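Local coordinates for aminopeptidase N family protein (Idiomarina loihiensis L2TR, PDB 4FGM) that probably acts as a zinc-dependent aminopeptidase of the M61 family, removing residues from the amino ends of peptides, at residues Val485-Lys490 with Arg535-Tyr540; Thr545-Ala550 with Leu556-Leu561. All coordinates share one frame; numbering follows the deposited sequence.

Interaction 1: residues Val485-Lys490 with Arg535-Tyr540; sequences VNFGAK and RILERY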
loop_
_atom_site.group_PDB
_atom_site.type_symbol
_atom_site.label_atom_id
_atom_site.label_comp_id
_atom_site.label_asym_id
_atom_site.label_seq_id
_atom_site.Cartn_x
_atom_site.Cartn_y
_atom_site.Cartn_z
ATOM N N VAL A 485 -11.312 0.666 -32.041
ATOM C CA VAL A 485 -9.852 0.589 -32.152
ATOM C C VAL A 485 -9.195 1.266 -30.957
ATOM O O VAL A 485 -9.848 2.029 -30.228
ATOM C CB VAL A 485 -9.324 1.319 -33.420
ATOM C CG1 VAL A 485 -9.990 0.752 -34.653
ATOM C CG2 VAL A 485 -9.616 2.830 -33.317
ATOM N N ASN A 486 -7.928 0.942 -30.715
ATOM C CA ASN A 486 -7.185 1.599 -29.645
ATOM C C ASN A 486 -5.685 1.478 -29.862
ATOM O O ASN A 486 -5.209 0.644 -30.631
ATOM C CB ASN A 486 -7.586 1.103 -28.241
ATOM C CG ASN A 486 -7.141 -0.302 -27.948
ATOM O OD1 ASN A 486 -6.394 -0.913 -28.704
ATOM N ND2 ASN A 486 -7.599 -0.824 -26.824
ATOM N N PHE A 487 -4.937 2.344 -29.203
ATOM C CA PHE A 487 -3.498 2.359 -29.358
ATOM C C PHE A 487 -2.791 1.148 -28.818
ATOM O O PHE A 487 -1.763 0.741 -29.352
ATOM C CB PHE A 487 -2.915 3.591 -28.672
ATOM C CG PHE A 487 -3.170 4.865 -29.408
ATOM C CD1 PHE A 487 -2.454 5.165 -30.557
ATOM C CD2 PHE A 487 -4.111 5.774 -28.943
ATOM C CE1 PHE A 487 -2.678 6.354 -31.235
ATOM C CE2 PHE A 487 -4.342 6.966 -29.616
ATOM C CZ PHE A 487 -3.623 7.258 -30.759
ATOM N N GLY A 488 -3.350 0.558 -27.772
ATOM C CA GLY A 488 -2.671 -0.553 -27.143
ATOM C C GLY A 488 -1.577 0.161 -26.357
ATOM O O GLY A 488 -0.429 -0.281 -26.299
ATOM N N ALA A 489 -1.953 1.294 -25.767
ATOM C CA ALA A 489 -1.039 2.116 -24.990
ATOM C C ALA A 489 -1.791 3.103 -24.102
ATOM O O ALA A 489 -2.810 3.670 -24.503
ATOM C CB ALA A 489 -0.101 2.884 -25.932
ATOM N N LYS A 490 -1.291 3.315 -22.893
ATOM C CA LYS A 490 -1.922 4.269 -21.993
ATOM C C LYS A 490 -1.334 5.648 -22.277
ATOM O O LYS A 490 -0.194 5.760 -22.716
ATOM C CB LYS A 490 -1.677 3.888 -20.534
ATOM C CG LYS A 490 -2.533 2.738 -20.028
ATOM C CD LYS A 490 -2.271 2.486 -18.557
ATOM C CE LYS A 490 -2.527 3.739 -17.734
ATOM N NZ LYS A 490 -2.136 3.557 -16.311
ATOM N N ARG A 535 -13.040 11.427 -30.579
ATOM C CA ARG A 535 -13.794 11.741 -31.796
ATOM C C ARG A 535 -13.022 11.137 -32.963
ATOM O O ARG A 535 -13.568 10.394 -33.779
ATOM C CB ARG A 535 -13.892 13.259 -32.008
ATOM C CG ARG A 535 -14.976 13.966 -31.208
ATOM C CD ARG A 535 -14.539 15.381 -30.812
ATOM N NE ARG A 535 -13.589 15.965 -31.762
ATOM C CZ ARG A 535 -13.046 17.174 -31.631
ATOM N NH1 ARG A 535 -13.360 17.937 -30.588
ATOM N NH2 ARG A 535 -12.186 17.624 -32.538
ATOM N N ILE A 536 -11.736 11.471 -33.025
ATOM C CA ILE A 536 -10.849 10.985 -34.077
ATOM C C ILE A 536 -10.851 9.457 -34.191
ATOM O O ILE A 536 -10.907 8.915 -35.295
ATOM C CB ILE A 536 -9.393 11.480 -33.843
ATOM C CG1 ILE A 536 -9.333 13.003 -33.980
ATOM C CG2 ILE A 536 -8.438 10.827 -34.830
ATOM C CD1 ILE A 536 -8.010 13.612 -33.558
ATOM N N LEU A 537 -10.811 8.760 -33.060
ATOM C CA LEU A 537 -10.781 7.301 -33.095
ATOM C C LEU A 537 -12.088 6.574 -33.381
ATOM O O LEU A 537 -12.067 5.398 -33.714
ATOM C CB LEU A 537 -10.163 6.769 -31.810
ATOM C CG LEU A 537 -8.642 6.680 -31.899
ATOM C CD1 LEU A 537 -8.071 7.957 -32.480
ATOM C CD2 LEU A 537 -8.078 6.417 -30.520
ATOM N N GLU A 538 -13.219 7.260 -33.267
ATOM C CA GLU A 538 -14.515 6.632 -33.549
ATOM C C GLU A 538 -14.716 6.597 -35.071
ATOM O O GLU A 538 -15.790 6.280 -35.563
ATOM C CB GLU A 538 -15.653 7.438 -32.889
ATOM C CG GLU A 538 -16.374 8.393 -33.836
ATOM C CD GLU A 538 -16.674 9.757 -33.228
ATOM O OE1 GLU A 538 -16.420 10.778 -33.913
ATOM O OE2 GLU A 538 -17.174 9.815 -32.082
ATOM N N ARG A 539 -13.665 6.920 -35.811
ATOM C CA ARG A 539 -13.735 6.952 -37.263
ATOM C C ARG A 539 -13.001 5.814 -37.908
ATOM O O ARG A 539 -12.986 5.693 -39.128
ATOM C CB ARG A 539 -13.139 8.256 -37.779
ATOM C CG ARG A 539 -14.041 9.431 -37.589
ATOM C CD ARG A 539 -13.240 10.677 -37.489
ATOM N NE ARG A 539 -14.083 11.821 -37.188
ATOM C CZ ARG A 539 -13.613 12.963 -36.704
ATOM N NH1 ARG A 539 -12.316 13.097 -36.476
ATOM N NH2 ARG A 539 -14.437 13.963 -36.439
ATOM N N TYR A 540 -12.394 4.974 -37.092
ATOM C CA TYR A 540 -11.625 3.875 -37.629
ATOM C C TYR A 540 -12.099 2.512 -37.187
ATOM O O TYR A 540 -12.792 2.375 -36.186
ATOM C CB TYR A 540 -10.166 4.059 -37.223
ATOM C CG TYR A 540 -9.647 5.416 -37.598
ATOM C CD1 TYR A 540 -9.425 5.744 -38.929
ATOM C CD2 TYR A 540 -9.422 6.386 -36.632
ATOM C CE1 TYR A 540 -8.992 6.998 -39.288
ATOM C CE2 TYR A 540 -8.987 7.651 -36.983
ATOM C CZ TYR A 540 -8.774 7.951 -38.312
ATOM O OH TYR A 540 -8.340 9.206 -38.670
#

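Interaction 2: residues Thr545-Ala550 with Leu556-Leu561; sequences TVTIHA and LMTLEL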
loop_
_atom_site.group_PDB
_atom_site.type_symbol
_atom_site.label_atom_id
_atom_site.label_comp_id
_atom_site.label_asym_id
_atom_site.label_seq_id
_atom_site.Cartn_x
_atom_site.Cartn_y
_atom_site.Cartn_z
ATOM N N THR A 545 -5.348 2.392 -41.767
ATOM C CA THR A 545 -4.022 2.921 -41.506
ATOM C C THR A 545 -4.028 4.445 -41.513
ATOM O O THR A 545 -4.637 5.070 -42.374
ATOM C CB THR A 545 -3.011 2.425 -42.547
ATOM O OG1 THR A 545 -2.965 0.995 -42.512
ATOM C CG2 THR A 545 -1.613 2.986 -42.243
ATOM N N VAL A 546 -3.356 5.029 -40.529
ATOM C CA VAL A 546 -3.252 6.474 -40.416
ATOM C C VAL A 546 -1.818 6.833 -40.076
ATOM O O VAL A 546 -1.035 5.988 -39.625
ATOM C CB VAL A 546 -4.153 7.036 -39.307
ATOM C CG1 VAL A 546 -5.612 6.728 -39.608
ATOM C CG2 VAL A 546 -3.737 6.461 -37.960
ATOM N N THR A 547 -1.476 8.091 -40.303
ATOM C CA THR A 547 -0.147 8.573 -40.002
ATOM C C THR A 547 -0.194 9.204 -38.618
ATOM O O THR A 547 -1.165 9.870 -38.266
ATOM C CB THR A 547 0.300 9.604 -41.053
ATOM O OG1 THR A 547 0.420 8.949 -42.320
ATOM C CG2 THR A 547 1.646 10.219 -40.678
ATOM N N ILE A 548 0.841 8.965 -37.823
ATOM C CA ILE A 548 0.899 9.529 -36.483
ATOM C C ILE A 548 2.103 10.449 -36.419
ATOM O O ILE A 548 3.179 10.090 -36.898
ATOM C CB ILE A 548 1.113 8.450 -35.397
ATOM C CG1 ILE A 548 -0.017 7.416 -35.422
ATOM C CG2 ILE A 548 1.252 9.129 -34.025
ATOM C CD1 ILE A 548 -1.367 7.956 -35.065
ATOM N N HIS A 549 1.925 11.633 -35.848
ATOM C CA HIS A 549 3.039 12.552 -35.694
ATOM C C HIS A 549 3.260 12.651 -34.195
ATOM O O HIS A 549 2.338 12.997 -33.447
ATOM C CB HIS A 549 2.722 13.934 -36.264
ATOM C CG HIS A 549 2.718 13.984 -37.758
ATOM N ND1 HIS A 549 1.573 13.818 -38.507
ATOM C CD2 HIS A 549 3.720 14.183 -38.648
ATOM C CE1 HIS A 549 1.869 13.913 -39.790
ATOM N NE2 HIS A 549 3.166 14.134 -39.903
ATOM N N ALA A 550 4.470 12.344 -33.749
ATOM C CA ALA A 550 4.737 12.388 -32.331
ATOM C C ALA A 550 6.165 12.763 -32.065
ATOM O O ALA A 550 7.063 12.503 -32.860
ATOM C CB ALA A 550 4.428 11.043 -31.709
ATOM N N LEU A 556 10.609 15.144 -33.954
ATOM C CA LEU A 556 9.277 14.841 -34.463
ATOM C C LEU A 556 9.335 13.599 -35.336
ATOM O O LEU A 556 10.094 13.536 -36.299
ATOM C CB LEU A 556 8.712 15.996 -35.306
ATOM C CG LEU A 556 7.269 15.708 -35.769
ATOM C CD1 LEU A 556 6.334 15.738 -34.566
ATOM C CD2 LEU A 556 6.822 16.731 -36.797
HETATM N N MSE A 557 8.537 12.604 -34.986
HETATM C CA MSE A 557 8.495 11.371 -35.750
HETATM C C MSE A 557 7.228 11.342 -36.591
HETATM O O MSE A 557 6.169 11.786 -36.147
HETATM C CB MSE A 557 8.488 10.151 -34.818
HETATM C CG MSE A 557 9.687 10.030 -33.898
HETATM SE SE MSE A 557 9.516 8.470 -32.735
HETATM C CE MSE A 557 7.959 9.020 -31.732
ATOM N N THR A 558 7.351 10.829 -37.809
ATOM C CA THR A 558 6.214 10.687 -38.706
ATOM C C THR A 558 6.088 9.176 -38.829
ATOM O O THR A 558 6.870 8.533 -39.529
ATOM C CB THR A 558 6.500 11.309 -40.082
ATOM O OG1 THR A 558 6.759 12.705 -39.916
ATOM C CG2 THR A 558 5.316 11.136 -41.013
ATOM N N LEU A 559 5.109 8.617 -38.129
ATOM C CA LEU A 559 4.903 7.177 -38.112
ATOM C C LEU A 559 3.623 6.717 -38.801
ATOM O O LEU A 559 2.666 7.476 -38.961
ATOM C CB LEU A 559 4.876 6.693 -36.657
ATOM C CG LEU A 559 6.043 7.129 -35.762
ATOM C CD1 LEU A 559 5.776 6.755 -34.313
ATOM C CD2 LEU A 559 7.315 6.469 -36.250
ATOM N N GLU A 560 3.621 5.454 -39.208
ATOM C CA GLU A 560 2.455 4.854 -39.833
ATOM C C GLU A 560 1.889 3.843 -38.835
ATOM O O GLU A 560 2.619 3.010 -38.294
ATOM C CB GLU A 560 2.826 4.150 -41.146
ATOM C CG GLU A 560 1.739 3.193 -41.640
ATOM C CD GLU A 560 1.994 2.641 -43.039
ATOM O OE1 GLU A 560 1.914 3.420 -44.013
ATOM O OE2 GLU A 560 2.271 1.427 -43.161
ATOM N N LEU A 561 0.592 3.930 -38.577
ATOM C CA LEU A 561 -0.039 3.009 -37.645
ATOM C C LEU A 561 -1.274 2.325 -38.235
ATOM O O LEU A 561 -2.121 2.960 -38.877
ATOM C CB LEU A 561 -0.404 3.756 -36.350
ATOM C CG LEU A 561 -1.123 2.993 -35.235
ATOM C CD1 LEU A 561 -0.909 3.722 -33.921
ATOM C CD2 LEU A 561 -2.617 2.864 -35.548
#

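Interaction 1: residues Val485-Lys490 with Arg535-Tyr540
Val-485 sets both of its methyls against the turn that follows helix 533-537, CG1 at its Tyr-540 end and CG2 spanning Leu-537 and Tyr-540. CG1 stands anti to the carbonyl carbon of its own residue (chi1 -56°) and reaches Tyr-540 O at 3.6 Å. CG2 therefore falls between the backbone N and the carbonyl carbon, where it meets Leu-537 O at 3.6 Å and Tyr-540 CB at 4.1 Å. Leu-537 O also receives a weak 3.4 Å bond from Tyr-540 N, within a type I turn running from Leu-537 to Tyr-540, so the valine packs on the start and the finish of that turn together. Leu-537 adds its isobutyl group: Val-485 CG2 comes within 4.2 Å of Leu-537 CG, while Leu-537 CD2 extends to Phe-487 CE2 at 3.9 Å. The phenylalanine and leucine side chains cross at about a right angle, the methyl approaching the ring obliquely. Tyr-540 lends the contact mainly its CB and backbone. With CG turned away from the carbonyl carbon (chi1 -53°), its ring swings back toward Ile-536, away from Val-485, with Arg-539 CB over the centre of one face and Ile-536 CG2 at the edge in the ring plane, and its hydroxyl bonds to Asp-524 OD2. Trp-563 unites the two sides, stacking with Tyr-540 and meeting Phe-487 edge to face. The backbone N atoms of Phe-487, Gly-488 and Ala-489 are held by the carboxylate of Asp-471. The contact ties a short helix to the small antiparallel sheet of what is probably the protein's PDZ-like domain.

Interaction 2: residues Thr545-Ala550 with Leu556-Leu561
Val-546 and Leu-561, Ile-548 and Leu-559, and Ala-550 and Met-557 are three hydrogen-bonded pairs of this antiparallel hairpin, and each exchanges two N-H...O bonds. Val-546 N gives to Leu-561 O at 2.9 Å, and Leu-561 N returns to Val-546 O at 2.8 Å, almost straight at 172°. In the middle pair Ile-548 N reaches Leu-559 O at 2.6 Å with the donor tilted 29° from the carbonyl plane. At the turn end Ala-550 N binds Met-557 O in the carbonyl plane, while Met-557 N answers to Ala-550 O. The intervening Thr-547 and His-549 use their backbones outward, toward Asp-524, Ile-521 and Ala-522. His-549 and Thr-558 lie side by side, the ring's CD2 being 3.6 Å from Thr-558 OG1 and its NE2 3.9 Å from Thr-558 CG2. An alanine at this histidine takes the ring away and would probably leave the Thr-558 side chain and the His-525 ring without the neighbour each packs against. Thr-545 CG2 touches Glu-560 CG at 3.4 Å, while its OG1 is bonded to Thr-562 OG1. On the other face Ile-548 CG1 leans on Leu-561 CB at 3.8 Å, and the selenomethionine at Met-557 bends so that CE nears Ala-550 CB. The pairing thus rests on main-chain amides and carbonyls, leaving one face to Thr, His and Glu and the other to apolar packing.

In the fold
From the N terminus, the two interactions come in series and neither nest nor cross. Interaction 1 joins the loop entering strand 489-494 to the end of helix 533-537, closing a loop of 44 residues that carries strands 497-503 and 519-523. A few residues on, interaction 2 closes a tight hairpin of strands 545-552 and 555-562, with five residues between its segments. Strand 545-552 also pairs with 519-523, placing both contacts against one antiparallel sheet. They touch directly: Tyr-540 CE1 lies 3.4 Å from Val-546 CG1, and Phe-487 CD1 lies 4.0 Å from Leu-561 CD1. Ile-520 and Ile-523 also meet side chains of both, far from the zinc site.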